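Local coordinates for Lin1840 protein (Listeria innocua serovar 6a, PDB 4ZOC) that probably hydrolyses terminal, non-reducing beta-D-glucosyl residues to release beta-D-glucose, as a glycoside hydrolase family 3 beta-glucosidase involved in beta-1,2-glucan metabolism, at residues A[112-123]-A[163-172]; A[637-646]-A[658-669]. The protein carries 2 engineered substitutions. One frame throughout, in Å; residues are numbered along the deposited sequence.

Contact 1: A[112-123]-A[163-172]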
loop_
_atom_site.group_PDB
_atom_site.type_symbol
_atom_site.label_atom_id
_atom_site.label_comp_id
_atom_site.label_asym_id
_atom_site.label_seq_id
_atom_site.Cartn_x
_atom_site.Cartn_y
_atom_site.Cartn_z
ATOM N N ARG A 112 24.441 10.347 15.388
ATOM C CA ARG A 112 23.641 11.168 16.276
ATOM C C ARG A 112 24.294 12.557 16.406
ATOM O O ARG A 112 23.605 13.565 16.344
ATOM C CB ARG A 112 23.426 10.526 17.645
ATOM C CG ARG A 112 22.594 9.258 17.642
ATOM C CD ARG A 112 22.827 8.562 18.981
ATOM N NE ARG A 112 22.064 7.330 19.193
ATOM C CZ ARG A 112 22.530 6.110 18.853
ATOM N NH1 ARG A 112 23.702 5.972 18.257
ATOM N NH2 ARG A 112 21.822 5.026 19.133
ATOM N N GLU A 113 25.609 12.623 16.592
ATOM C CA GLU A 113 26.280 13.922 16.866
ATOM C C GLU A 113 26.208 14.827 15.595
ATOM O O GLU A 113 25.982 16.006 15.725
ATOM C CB GLU A 113 27.691 13.707 17.368
ATOM C CG GLU A 113 28.500 15.000 17.629
ATOM C CD GLU A 113 27.991 15.865 18.694
ATOM O OE1 GLU A 113 26.978 15.531 19.391
ATOM O OE2 GLU A 113 28.609 16.944 18.826
ATOM N N THR A 114 26.319 14.267 14.383
ATOM C CA THR A 114 26.101 15.028 13.177
ATOM C C THR A 114 24.743 15.723 13.183
ATOM O O THR A 114 24.636 16.872 12.826
ATOM C CB THR A 114 26.282 14.170 11.910
ATOM O OG1 THR A 114 27.637 13.740 11.800
ATOM C CG2 THR A 114 25.841 14.816 10.582
ATOM N N VAL A 115 23.679 14.962 13.505
ATOM C CA VAL A 115 22.329 15.533 13.537
ATOM C C VAL A 115 22.164 16.580 14.637
ATOM O O VAL A 115 21.575 17.632 14.404
ATOM C CB VAL A 115 21.326 14.382 13.627
ATOM C CG1 VAL A 115 19.962 14.906 13.861
ATOM C CG2 VAL A 115 21.497 13.541 12.340
ATOM N N ARG A 116 22.712 16.341 15.815
ATOM C CA ARG A 116 22.663 17.372 16.844
ATOM C C ARG A 116 23.377 18.676 16.442
ATOM O O ARG A 116 22.885 19.774 16.668
ATOM C CB ARG A 116 23.264 16.812 18.129
ATOM C CG ARG A 116 23.068 17.721 19.369
ATOM C CD ARG A 116 24.030 17.351 20.529
ATOM N NE ARG A 116 25.390 17.714 20.168
ATOM C CZ ARG A 116 25.877 18.932 20.140
ATOM N NH1 ARG A 116 25.125 19.976 20.555
ATOM N NH2 ARG A 116 27.121 19.147 19.727
ATOM N N VAL A 117 24.568 18.553 15.864
ATOM C CA VAL A 117 25.290 19.729 15.407
ATOM C C VAL A 117 24.525 20.495 14.329
ATOM O O VAL A 117 24.463 21.713 14.352
ATOM C CB VAL A 117 26.701 19.356 14.896
ATOM C CG1 VAL A 117 27.345 20.514 14.132
ATOM C CG2 VAL A 117 27.571 18.908 16.066
ATOM N N MET A 118 23.947 19.751 13.382
ATOM C CA MET A 118 23.112 20.371 12.389
ATOM C C MET A 118 22.050 21.228 13.089
ATOM O O MET A 118 21.842 22.416 12.740
ATOM C CB MET A 118 22.471 19.360 11.459
ATOM C CG MET A 118 21.531 19.954 10.393
ATOM S SD MET A 118 19.890 20.444 10.882
ATOM C CE MET A 118 19.106 18.945 11.351
ATOM N N ALA A 119 21.309 20.631 14.032
ATOM C CA ALA A 119 20.233 21.383 14.670
ATOM C C ALA A 119 20.750 22.559 15.525
ATOM O O ALA A 119 20.137 23.630 15.575
ATOM C CB ALA A 119 19.445 20.418 15.475
ATOM N N GLU A 120 21.897 22.365 16.210
ATOM C CA GLU A 120 22.520 23.494 16.910
ATOM C C GLU A 120 22.883 24.706 16.013
ATOM O O GLU A 120 22.570 25.851 16.373
ATOM C CB GLU A 120 23.724 22.993 17.729
ATOM C CG GLU A 120 24.367 24.095 18.578
ATOM C CD GLU A 120 25.388 23.439 19.455
ATOM O OE1 GLU A 120 26.504 23.358 19.005
ATOM O OE2 GLU A 120 25.064 22.920 20.539
ATOM N N VAL A 121 23.524 24.452 14.865
ATOM C CA VAL A 121 23.838 25.517 13.945
ATOM C C VAL A 121 22.565 26.193 13.416
ATOM O O VAL A 121 22.478 27.411 13.305
ATOM C CB VAL A 121 24.749 25.054 12.813
ATOM C CG1 VAL A 121 24.918 26.120 11.769
ATOM C CG2 VAL A 121 26.091 24.606 13.338
ATOM N N SER A 122 21.577 25.396 13.074
ATOM C CA SER A 122 20.320 25.872 12.569
ATOM C C SER A 122 19.730 26.862 13.572
ATOM O O SER A 122 19.280 27.933 13.194
ATOM C CB SER A 122 19.386 24.701 12.431
ATOM O OG SER A 122 19.788 23.833 11.338
ATOM N N ALA A 123 19.707 26.451 14.842
ATOM C CA ALA A 123 19.149 27.306 15.909
ATOM C C ALA A 123 19.986 28.557 16.155
ATOM O O ALA A 123 19.428 29.608 16.355
ATOM C CB ALA A 123 18.972 26.551 17.204
ATOM N N GLU A 163 16.111 7.871 17.395
ATOM C CA GLU A 163 17.456 8.272 17.932
ATOM C C GLU A 163 17.869 9.594 17.307
ATOM O O GLU A 163 18.277 10.526 18.003
ATOM C CB GLU A 163 18.462 7.187 17.747
ATOM C CG GLU A 163 18.142 5.934 18.592
ATOM C CD GLU A 163 18.354 6.206 20.048
ATOM O OE1 GLU A 163 19.471 6.454 20.415
ATOM O OE2 GLU A 163 17.398 6.227 20.846
ATOM N N LEU A 164 17.684 9.715 16.004
ATOM C CA LEU A 164 18.028 10.982 15.342
ATOM C C LEU A 164 17.065 12.159 15.641
ATOM O O LEU A 164 17.485 13.348 15.732
ATOM C CB LEU A 164 18.207 10.759 13.861
ATOM C CG LEU A 164 19.271 9.684 13.516
ATOM C CD1 LEU A 164 19.391 9.707 11.987
ATOM C CD2 LEU A 164 20.638 9.900 14.102
ATOM N N GLY A 165 15.798 11.852 15.859
ATOM C CA GLY A 165 14.868 12.859 16.294
ATOM C C GLY A 165 15.254 13.424 17.642
ATOM O O GLY A 165 15.208 14.637 17.834
ATOM N N LYS A 166 15.598 12.554 18.577
ATOM C CA LYS A 166 16.071 13.002 19.857
ATOM C C LYS A 166 17.328 13.875 19.726
ATOM O O LYS A 166 17.430 14.936 20.373
ATOM C CB LYS A 166 16.355 11.878 20.829
ATOM C CG LYS A 166 15.133 11.186 21.259
ATOM C CD LYS A 166 15.408 10.136 22.323
ATOM C CE LYS A 166 16.069 8.971 21.731
ATOM N NZ LYS A 166 16.431 8.028 22.836
ATOM N N ALA A 167 18.275 13.460 18.873
ATOM C CA ALA A 167 19.422 14.301 18.623
ATOM C C ALA A 167 19.071 15.679 18.066
ATOM O O ALA A 167 19.680 16.670 18.498
ATOM C CB ALA A 167 20.418 13.564 17.747
ATOM N N MET A 168 18.069 15.762 17.165
ATOM C CA MET A 168 17.668 17.074 16.610
ATOM C C MET A 168 17.048 17.960 17.674
ATOM O O MET A 168 17.408 19.153 17.813
ATOM C CB MET A 168 16.677 16.913 15.494
ATOM C CG MET A 168 17.209 16.549 14.156
ATOM S SD MET A 168 16.094 17.070 12.778
ATOM C CE MET A 168 16.770 15.839 11.683
ATOM N N VAL A 169 16.164 17.363 18.479
ATOM C CA VAL A 169 15.508 18.126 19.567
ATOM C C VAL A 169 16.577 18.695 20.524
ATOM O O VAL A 169 16.540 19.868 20.892
ATOM C CB VAL A 169 14.498 17.254 20.313
ATOM C CG1 VAL A 169 14.009 17.971 21.597
ATOM C CG2 VAL A 169 13.323 16.916 19.423
ATOM N N ASP A 170 17.541 17.851 20.912
ATOM C CA ASP A 170 18.628 18.265 21.792
ATOM C C ASP A 170 19.449 19.415 21.139
ATOM O O ASP A 170 19.772 20.409 21.769
ATOM C CB ASP A 170 19.498 17.064 22.069
ATOM C CG ASP A 170 20.598 17.354 23.066
ATOM O OD1 ASP A 170 20.426 18.210 23.981
ATOM O OD2 ASP A 170 21.660 16.692 22.943
ATOM N N GLY A 171 19.760 19.267 19.861
ATOM C CA GLY A 171 20.490 20.299 19.119
ATOM C C GLY A 171 19.766 21.633 19.060
ATOM O O GLY A 171 20.365 22.739 19.274
ATOM N N TYR A 172 18.468 21.585 18.794
ATOM C CA TYR A 172 17.680 22.863 18.677
ATOM C C TYR A 172 17.506 23.515 20.038
ATOM O O TYR A 172 17.703 24.702 20.167
ATOM C CB TYR A 172 16.287 22.633 18.082
ATOM C CG TYR A 172 16.229 22.190 16.613
ATOM C CD1 TYR A 172 16.859 22.912 15.623
ATOM C CD2 TYR A 172 15.401 21.129 16.203
ATOM C CE1 TYR A 172 16.749 22.560 14.299
ATOM C CE2 TYR A 172 15.345 20.763 14.855
ATOM C CZ TYR A 172 16.004 21.487 13.912
ATOM O OH TYR A 172 15.922 21.129 12.577
HETATM O O HOH W 1 22.657 20.339 22.261
HETATM O O HOH W 2 17.258 22.761 10.622
#
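Glu163 OE1 is gripped by two nitrogens of one guanidinium: Arg112 NE and Arg112 NH2 each donate to it over 3.0 Å, side-on, with the oxygen lying in the guanidinium plane. The carboxylate plane is turned 73° from that plane, and its other oxygen, OE2, takes Lys166 NZ, so a single acid is shared by two bases. This salt bridge sits at one end of a helix pair in the TIM-barrel domain, where helices 112-128 and 158-173 flank the fourth strand in sequence, the first leading into strand 133-134 and the second coming after it. The two segments run roughly parallel, crossing at -33° with their axes only 6.9 Å apart. Gly171 makes that closeness possible, because its CA lies directly against Arg116 O and its own carbonyl oxygen meets Glu120 CA in another CA-H...O contact. Beside it the guanidinium of Arg116, on a chain bent at chi3, is braced by Glu113 and Glu120 of its own helix, and a water joins Arg116 NH1 to Asp170 O. On the buried side, Val115 has CG1 anti to its backbone N (chi1 172°), which drives that methyl hard against Met168 CG; at 3.2 Å between these two carbons the packing is tight. Met118 CE reaches Met168 SD next to it. Tyr172 OH is hydrogen-bonded to Ser136 OG and, through a second water, linked to Ser122 OG. One face of the ring is covered by Ala119, whose CB stands 3.6 Å from the Tyr172 ring centroid in a CH-pi contact.

Contact 2: A[637-646]-A[658-669]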
loop_
_atom_site.group_PDB
_atom_site.type_symbol
_atom_site.label_atom_id
_atom_site.label_comp_id
_atom_site.label_asym_id
_atom_site.label_seq_id
_atom_site.Cartn_x
_atom_site.Cartn_y
_atom_site.Cartn_z
ATOM N N ALA A 637 42.316 5.238 6.621
ATOM C CA ALA A 637 41.466 5.582 7.762
ATOM C C ALA A 637 40.014 5.671 7.276
ATOM O O ALA A 637 39.765 6.103 6.135
ATOM C CB ALA A 637 41.882 6.916 8.344
ATOM N N GLY A 638 39.079 5.229 8.106
ATOM C CA GLY A 638 37.691 5.310 7.716
ATOM C C GLY A 638 36.795 5.042 8.848
ATOM O O GLY A 638 37.260 4.693 9.949
ATOM N N LYS A 639 35.505 5.257 8.605
ATOM C CA LYS A 639 34.460 4.983 9.548
ATOM C C LYS A 639 33.530 3.851 9.076
ATOM O O LYS A 639 33.183 3.728 7.905
ATOM C CB LYS A 639 33.625 6.269 9.760
ATOM C CG LYS A 639 34.389 7.364 10.474
ATOM C CD LYS A 639 33.769 8.710 10.261
ATOM C CE LYS A 639 34.653 9.794 10.825
ATOM N NZ LYS A 639 33.814 10.996 10.771
ATOM N N GLU A 640 33.115 3.022 10.014
ATOM C CA GLU A 640 32.201 1.940 9.753
ATOM C C GLU A 640 31.020 2.121 10.705
ATOM O O GLU A 640 31.161 2.639 11.835
ATOM C CB GLU A 640 32.893 0.584 10.053
ATOM C CG GLU A 640 32.039 -0.664 9.797
ATOM C CD GLU A 640 31.507 -0.746 8.364
ATOM O OE1 GLU A 640 32.037 -1.469 7.486
ATOM O OE2 GLU A 640 30.509 -0.029 8.099
ATOM N N VAL A 641 29.843 1.685 10.276
ATOM C CA VAL A 641 28.609 1.748 11.123
ATOM C C VAL A 641 28.302 0.356 11.573
ATOM O O VAL A 641 27.767 -0.462 10.807
ATOM C CB VAL A 641 27.391 2.432 10.399
ATOM C CG1 VAL A 641 26.151 2.483 11.316
ATOM C CG2 VAL A 641 27.767 3.810 9.986
ATOM N N ILE A 642 28.609 0.091 12.861
ATOM C CA ILE A 642 28.240 -1.205 13.482
ATOM C C ILE A 642 26.739 -1.120 13.780
ATOM O O ILE A 642 26.290 -0.128 14.350
ATOM C CB ILE A 642 28.991 -1.480 14.771
ATOM C CG1 ILE A 642 30.510 -1.462 14.497
ATOM C CG2 ILE A 642 28.451 -2.725 15.420
ATOM C CD1 ILE A 642 31.440 -1.465 15.726
ATOM N N GLN A 643 25.989 -2.127 13.338
ATOM C CA GLN A 643 24.530 -2.237 13.513
ATOM C C GLN A 643 24.192 -3.494 14.282
ATOM O O GLN A 643 24.724 -4.562 13.959
ATOM C CB GLN A 643 23.816 -2.258 12.149
ATOM C CG GLN A 643 24.146 -1.015 11.332
ATOM C CD GLN A 643 24.025 -1.170 9.865
ATOM O OE1 GLN A 643 23.064 -1.732 9.346
ATOM N NE2 GLN A 643 24.968 -0.627 9.170
ATOM N N VAL A 644 23.260 -3.361 15.223
ATOM C CA VAL A 644 22.737 -4.532 15.962
ATOM C C VAL A 644 21.239 -4.614 15.765
ATOM O O VAL A 644 20.499 -3.666 16.070
ATOM C CB VAL A 644 23.084 -4.462 17.451
ATOM C CG1 VAL A 644 22.574 -5.687 18.170
ATOM C CG2 VAL A 644 24.572 -4.237 17.648
ATOM N N TYR A 645 20.811 -5.805 15.311
ATOM C CA TYR A 645 19.437 -6.136 15.097
ATOM C C TYR A 645 18.953 -7.267 16.009
ATOM O O TYR A 645 19.713 -8.184 16.416
ATOM C CB TYR A 645 19.242 -6.524 13.625
ATOM C CG TYR A 645 19.621 -5.494 12.594
ATOM C CD1 TYR A 645 20.918 -5.390 12.159
ATOM C CD2 TYR A 645 18.654 -4.729 11.977
ATOM C CE1 TYR A 645 21.295 -4.476 11.180
ATOM C CE2 TYR A 645 18.997 -3.746 11.041
ATOM C CZ TYR A 645 20.295 -3.640 10.644
ATOM O OH TYR A 645 20.667 -2.735 9.714
ATOM N N LEU A 646 17.716 -7.175 16.380
ATOM C CA LEU A 646 17.036 -8.221 17.084
ATOM C C LEU A 646 15.811 -8.813 16.274
ATOM O O LEU A 646 15.066 -8.076 15.555
ATOM C CB LEU A 646 16.538 -7.648 18.366
ATOM C CG LEU A 646 16.559 -8.512 19.612
ATOM C CD1 LEU A 646 17.985 -9.099 19.828
ATOM C CD2 LEU A 646 16.093 -7.599 20.734
ATOM N N LYS A 658 13.878 -8.822 11.258
ATOM C CA LYS A 658 14.911 -8.090 12.016
ATOM C C LYS A 658 14.372 -6.685 12.341
ATOM O O LYS A 658 13.630 -6.090 11.553
ATOM C CB LYS A 658 16.160 -7.733 11.112
ATOM C CG LYS A 658 16.973 -8.816 10.660
ATOM C CD LYS A 658 18.088 -8.241 9.829
ATOM C CE LYS A 658 19.093 -9.292 9.438
ATOM N NZ LYS A 658 18.727 -10.634 8.959
ATOM N N GLU A 659 14.873 -6.135 13.456
ATOM C CA GLU A 659 14.671 -4.746 13.740
ATOM C C GLU A 659 15.963 -4.163 14.255
ATOM O O GLU A 659 16.584 -4.780 15.163
ATOM C CB GLU A 659 13.585 -4.569 14.794
ATOM C CG GLU A 659 12.194 -5.022 14.422
ATOM C CD GLU A 659 11.210 -4.816 15.587
ATOM O OE1 GLU A 659 11.453 -5.193 16.735
ATOM O OE2 GLU A 659 10.187 -4.221 15.352
ATOM N N LEU A 660 16.355 -2.982 13.781
ATOM C CA LEU A 660 17.519 -2.332 14.320
ATOM C C LEU A 660 17.274 -1.873 15.753
ATOM O O LEU A 660 16.228 -1.248 16.021
ATOM C CB LEU A 660 17.903 -1.067 13.513
ATOM C CG LEU A 660 19.222 -0.394 13.788
ATOM C CD1 LEU A 660 20.407 -1.251 13.333
ATOM C CD2 LEU A 660 19.199 0.997 13.129
ATOM N N LYS A 661 18.217 -2.181 16.658
ATOM C CA LYS A 661 18.063 -1.816 18.056
ATOM C C LYS A 661 19.302 -1.136 18.647
ATOM O O LYS A 661 19.226 -0.679 19.798
ATOM C CB LYS A 661 17.747 -3.054 18.892
ATOM C CG LYS A 661 16.449 -3.767 18.574
ATOM C CD LYS A 661 15.250 -2.988 18.802
ATOM C CE LYS A 661 14.023 -3.879 18.537
ATOM N NZ LYS A 661 12.860 -2.986 18.712
ATOM N N ALA A 662 20.395 -1.006 17.865
ATOM C CA ALA A 662 21.539 -0.265 18.267
ATOM C C ALA A 662 22.385 -0.001 17.068
ATOM O O ALA A 662 22.415 -0.769 16.111
ATOM C CB ALA A 662 22.367 -0.999 19.379
ATOM N N PHE A 663 23.087 1.108 17.122
ATOM C CA PHE A 663 24.086 1.430 16.080
ATOM C C PHE A 663 25.118 2.412 16.628
ATOM O O PHE A 663 24.781 3.232 17.505
ATOM C CB PHE A 663 23.392 2.011 14.824
ATOM C CG PHE A 663 22.705 3.339 15.065
ATOM C CD1 PHE A 663 21.409 3.385 15.473
ATOM C CD2 PHE A 663 23.387 4.537 14.869
ATOM C CE1 PHE A 663 20.791 4.582 15.657
ATOM C CE2 PHE A 663 22.743 5.743 15.068
ATOM C CZ PHE A 663 21.438 5.776 15.474
ATOM N N GLU A 664 26.348 2.349 16.124
ATOM C CA GLU A 664 27.412 3.301 16.453
ATOM C C GLU A 664 28.368 3.362 15.274
ATOM O O GLU A 664 28.788 2.340 14.678
ATOM C CB GLU A 664 28.253 2.892 17.709
ATOM C CG GLU A 664 29.283 3.943 18.047
ATOM C CD GLU A 664 30.072 3.729 19.318
ATOM O OE1 GLU A 664 29.584 3.052 20.251
ATOM O OE2 GLU A 664 31.209 4.272 19.396
ATOM N N LYS A 665 28.675 4.556 14.891
ATOM C CA LYS A 665 29.629 4.810 13.835
ATOM C C LYS A 665 31.025 4.973 14.449
ATOM O O LYS A 665 31.217 5.770 15.366
ATOM C CB LYS A 665 29.248 6.061 13.047
ATOM C CG LYS A 665 30.065 6.283 11.818
ATOM C CD LYS A 665 29.380 7.412 11.045
ATOM C CE LYS A 665 29.500 7.260 9.608
ATOM N NZ LYS A 665 28.821 8.378 8.904
ATOM N N VAL A 666 31.972 4.193 13.955
ATOM C CA VAL A 666 33.271 4.067 14.653
ATOM C C VAL A 666 34.357 4.494 13.692
ATOM O O VAL A 666 34.434 3.993 12.619
ATOM C CB VAL A 666 33.525 2.619 15.164
ATOM C CG1 VAL A 666 34.778 2.548 16.002
ATOM C CG2 VAL A 666 32.381 2.095 16.032
ATOM N N ALA A 667 35.150 5.482 14.090
ATOM C CA ALA A 667 36.273 5.996 13.322
ATOM C C ALA A 667 37.589 5.259 13.694
ATOM O O ALA A 667 37.878 5.035 14.885
ATOM C CB ALA A 667 36.424 7.466 13.614
ATOM N N LEU A 668 38.305 4.800 12.684
ATOM C CA LEU A 668 39.488 3.989 12.911
ATOM C C LEU A 668 40.572 4.352 11.934
ATOM O O LEU A 668 40.345 4.335 10.727
ATOM C CB LEU A 668 39.169 2.513 12.700
ATOM C CG LEU A 668 38.166 1.925 13.660
ATOM C CD1 LEU A 668 37.613 0.655 13.087
ATOM C CD2 LEU A 668 38.712 1.679 15.064
ATOM N N GLN A 669 41.763 4.639 12.448
ATOM C CA GLN A 669 42.901 4.799 11.583
ATOM C C GLN A 669 43.261 3.475 10.975
ATOM O O GLN A 669 42.800 2.404 11.411
ATOM C CB GLN A 669 44.065 5.363 12.401
ATOM C CG GLN A 669 43.816 6.780 12.863
ATOM C CD GLN A 669 43.822 7.771 11.702
ATOM O OE1 GLN A 669 44.787 7.853 10.970
ATOM N NE2 GLN A 669 42.720 8.503 11.522
HETATM O O HOH W 3 12.749 -7.487 16.916
#
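Strands 638-646 and 659-668 pair antiparallel as the arms of a beta hairpin in the fibronectin type III-like domain, in register from Gly638 opposite Leu668 to Val644 opposite Ala662. There a classic beta bulge intervenes: Val644 O accepts from both Lys661 N, at 2.8 Å, and Ala662 N, at 3.2 Å, and the pairing resumes one residue out of step with Tyr645 opposite Leu660. Past the bulge, Tyr645 lays its ring over Leu660. The methyl CD1 of Leu660 is 3.8 Å from the Tyr645 ring centroid, a CH-pi contact 19° off the ring normal, while Lys658 CD lies over the opposite face. With CG of Leu660 anti to the backbone N (chi1 -170°), the branch swings back across the hairpin to that ring. The hydroxyl of Tyr645 donates to Gln643 OE1 over 2.6 Å, in the plane of the amide carbonyl, which, with Gln643 NE2 donating to Val641 O, helps set the turn of the amide. Val641 CG2 lies across the aliphatic part of Lys665, 3.8 Å from its CG, and Lys639 CG packs on Ala667 CB. On the other face, Ile642 CD1 meets Val666 CG2 at 3.7 Å, and Val644 CB abuts Ala662 CB; Ile630 of strand 624-632 touches both Ile642 and Val666 there. Lys639 NZ and Lys665 NZ, 5.9 Å apart, converge on the carboxylate of Glu373 in helix 361-374, one oxygen each, so that a single acid probably balances both charges. The face bearing these lysines is thus held by charge to a neighbouring helix, whereas the Ile642 face is held by apolar packing.

Contact 1 closes before contact 2 opens along the chain, and their centres lie 19 Å apart. Contact 1 pairs two helices in the family 3 N-terminal domain, whereas contact 2 is the hairpin at the edge of a five-stranded mixed sheet in the fibronectin type III-like domain, with 659-668 as one of its two outermost strands within the chain. The two nevertheless touch: Arg112 NH1 lies 3.0 Å from Phe663 O, a probable hydrogen bond, its guanidinium makes a cation-pi contact with Phe663, and the Phe663 ring also packs on Glu163. Helix 361-374 borders both, through Thr114 and through Glu373. The fibronectin type III-like domain thus docks directly on the barrel's outer helices.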